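Local coordinates for phospho-2-dehydro-3-deoxyheptonate aldolase/chorismate mutase (Thermus thermophilus, PDB 2D8D), which probably acts as both a 3-deoxy-7-phosphoheptulonate synthase and a chorismate mutase, with this chain being the chorismate mutase part, at residues 28-33 and 79-84. Sequence-based numbering, arbitrary orientation.
Sequences RLVQEI and KASLDL
Q31 against L84 and V30 beside S81 make a small helix-to-helix contact, held by van der Waals packing alone. It joins the later part of the long helix 4-40 to the C-terminal end of helix 67-84. About 170 Å² is buried, both sides summed. No hydrogen bond or salt bridge links the two segments.

Q31 and L84 form the closer pair. CG of Q31 lies 3.9 Å from CD2 of L84, and CD of Q31 lies 4.1 Å from the same methyl. The amide end also takes part: NE2 of Q31 is 4.1 Å from CG of L84. CG and CD2 of the leucine thus lie across the glutamine chain at a slant. Beyond CG the glutamine is extended (chi2 -176°) and runs on past L84, which lets CD and NE2 touch it too. With the leucine CG anti to the backbone N (chi1 -166°), the branch is directed at Q31 and CD2 meets the glutamine chain.

The chain is mostly helical, with three helices and no strands. This is the type II (AroQ) chorismate mutase fold, whose helices intertwine with those of a second subunit in the dimer. P64 of the second subunit packs on both Q31 and L84, so this edge of the contact also belongs to the dimer interface. An alanine at Q31 is likely to leave the CD2 side of L84 without its packing partner in 28-33, and P64 of the second subunit would lose a neighbour as well.

V30 and S81 are buried. Their CA atoms are 6.7 Å apart, the shortest such spacing between the segments. CG2 of V30 approaches OG of S81 to 4.2 Å, a loose contact. The serine hydroxyl is satisfied within its own helix, where OG hydrogen-bonds to the carbonyl O of I77, one turn earlier.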
loop_
_atom_site.group_PDB
_atom_site.type_symbol
_atom_site.label_atom_id
_atom_site.label_comp_id
_atom_site.label_asym_id
_atom_site.label_seq_id
_atom_site.Cartn_x
_atom_site.Cartn_y
_atom_site.Cartn_z
ATOM N N ARG B 28 -7.047 -10.701 2.696
ATOM C CA ARG B 28 -7.793 -11.951 2.663
ATOM C C ARG B 28 -6.856 -13.138 2.454
ATOM O O ARG B 28 -7.074 -14.209 3.023
ATOM C CB ARG B 28 -8.862 -11.916 1.569
ATOM C CG ARG B 28 -9.949 -10.869 1.792
ATOM C CD ARG B 28 -11.157 -11.142 0.908
ATOM N NE ARG B 28 -10.793 -11.215 -0.505
ATOM C CZ ARG B 28 -10.573 -10.157 -1.280
ATOM N NH1 ARG B 28 -10.687 -8.930 -0.786
ATOM N NH2 ARG B 28 -10.231 -10.328 -2.548
ATOM N N LEU B 29 -5.812 -12.955 1.653
ATOM C CA LEU B 29 -4.857 -14.028 1.409
ATOM C C LEU B 29 -4.100 -14.395 2.679
ATOM O O LEU B 29 -3.945 -15.575 3.003
ATOM C CB LEU B 29 -3.862 -13.618 0.322
ATOM C CG LEU B 29 -4.395 -13.598 -1.110
ATOM C CD1 LEU B 29 -3.383 -12.925 -2.020
ATOM C CD2 LEU B 29 -4.678 -15.020 -1.575
ATOM N N VAL B 30 -3.623 -13.390 3.400
ATOM C CA VAL B 30 -2.888 -13.653 4.626
ATOM C C VAL B 30 -3.816 -14.244 5.683
ATOM O O VAL B 30 -3.378 -15.024 6.525
ATOM C CB VAL B 30 -2.201 -12.377 5.147
ATOM C CG1 VAL B 30 -1.018 -12.031 4.256
ATOM C CG2 VAL B 30 -3.178 -11.236 5.156
ATOM N N GLN B 31 -5.098 -13.887 5.641
ATOM C CA GLN B 31 -6.054 -14.458 6.586
ATOM C C GLN B 31 -6.142 -15.960 6.329
ATOM O O GLN B 31 -6.191 -16.765 7.259
ATOM C CB GLN B 31 -7.442 -13.849 6.394
ATOM C CG GLN B 31 -7.601 -12.432 6.898
ATOM C CD GLN B 31 -9.026 -11.942 6.750
ATOM O OE1 GLN B 31 -9.561 -11.885 5.643
ATOM N NE2 GLN B 31 -9.653 -11.594 7.868
ATOM N N GLU B 32 -6.168 -16.328 5.053
ATOM C CA GLU B 32 -6.255 -17.729 4.672
ATOM C C GLU B 32 -4.996 -18.472 5.105
ATOM O O GLU B 32 -5.069 -19.599 5.601
ATOM C CB GLU B 32 -6.445 -17.852 3.161
ATOM C CG GLU B 32 -7.152 -19.123 2.736
ATOM C CD GLU B 32 -7.413 -19.165 1.248
ATOM O OE1 GLU B 32 -7.736 -18.103 0.675
ATOM O OE2 GLU B 32 -7.309 -20.258 0.658
ATOM N N ILE B 33 -3.840 -17.848 4.909
ATOM C CA ILE B 33 -2.581 -18.462 5.310
ATOM C C ILE B 33 -2.582 -18.642 6.828
ATOM O O ILE B 33 -2.199 -19.695 7.340
ATOM C CB ILE B 33 -1.374 -17.581 4.901
ATOM C CG1 ILE B 33 -1.214 -17.593 3.376
ATOM C CG2 ILE B 33 -0.110 -18.072 5.595
ATOM C CD1 ILE B 33 -0.221 -16.572 2.850
ATOM N N LYS B 79 3.122 -5.490 8.921
ATOM C CA LYS B 79 2.757 -5.333 10.325
ATOM C C LYS B 79 1.243 -5.436 10.481
ATOM O O LYS B 79 0.744 -6.112 11.382
ATOM C CB LYS B 79 3.243 -3.978 10.849
ATOM C CG LYS B 79 2.692 -3.610 12.219
ATOM C CD LYS B 79 3.390 -2.393 12.815
ATOM C CE LYS B 79 3.197 -1.142 11.973
ATOM N NZ LYS B 79 3.852 0.039 12.603
ATOM N N ALA B 80 0.522 -4.763 9.593
ATOM C CA ALA B 80 -0.935 -4.772 9.623
ATOM C C ALA B 80 -1.466 -6.187 9.427
ATOM O O ALA B 80 -2.510 -6.549 9.969
ATOM C CB ALA B 80 -1.481 -3.851 8.539
ATOM N N SER B 81 -0.734 -6.979 8.647
ATOM C CA SER B 81 -1.116 -8.361 8.367
ATOM C C SER B 81 -1.036 -9.240 9.611
ATOM O O SER B 81 -1.963 -10.000 9.899
ATOM C CB SER B 81 -0.223 -8.938 7.267
ATOM O OG SER B 81 -0.363 -8.204 6.063
ATOM N N LEU B 82 0.072 -9.149 10.342
ATOM C CA LEU B 82 0.225 -9.942 11.559
ATOM C C LEU B 82 -0.900 -9.595 12.518
ATOM O O LEU B 82 -1.503 -10.475 13.135
ATOM C CB LEU B 82 1.571 -9.665 12.234
ATOM C CG LEU B 82 2.729 -10.602 11.890
ATOM C CD1 LEU B 82 3.934 -10.244 12.745
ATOM C CD2 LEU B 82 2.320 -12.048 12.143
ATOM N N ASP B 83 -1.172 -8.300 12.640
ATOM C CA ASP B 83 -2.232 -7.826 13.511
ATOM C C ASP B 83 -3.532 -8.520 13.129
ATOM O O ASP B 83 -4.247 -9.027 13.988
ATOM C CB ASP B 83 -2.391 -6.309 13.374
ATOM C CG ASP B 83 -3.553 -5.768 14.184
ATOM O OD1 ASP B 83 -3.586 -6.007 15.410
ATOM O OD2 ASP B 83 -4.432 -5.099 13.597
ATOM N N LEU B 84 -3.820 -8.559 11.831
ATOM C CA LEU B 84 -5.041 -9.182 11.335
ATOM C C LEU B 84 -5.070 -10.693 11.578
ATOM O O LEU B 84 -6.124 -11.256 11.860
ATOM C CB LEU B 84 -5.210 -8.884 9.839
ATOM C CG LEU B 84 -6.573 -9.170 9.197
ATOM C CD1 LEU B 84 -7.652 -8.376 9.901
ATOM C CD2 LEU B 84 -6.547 -8.787 7.731
#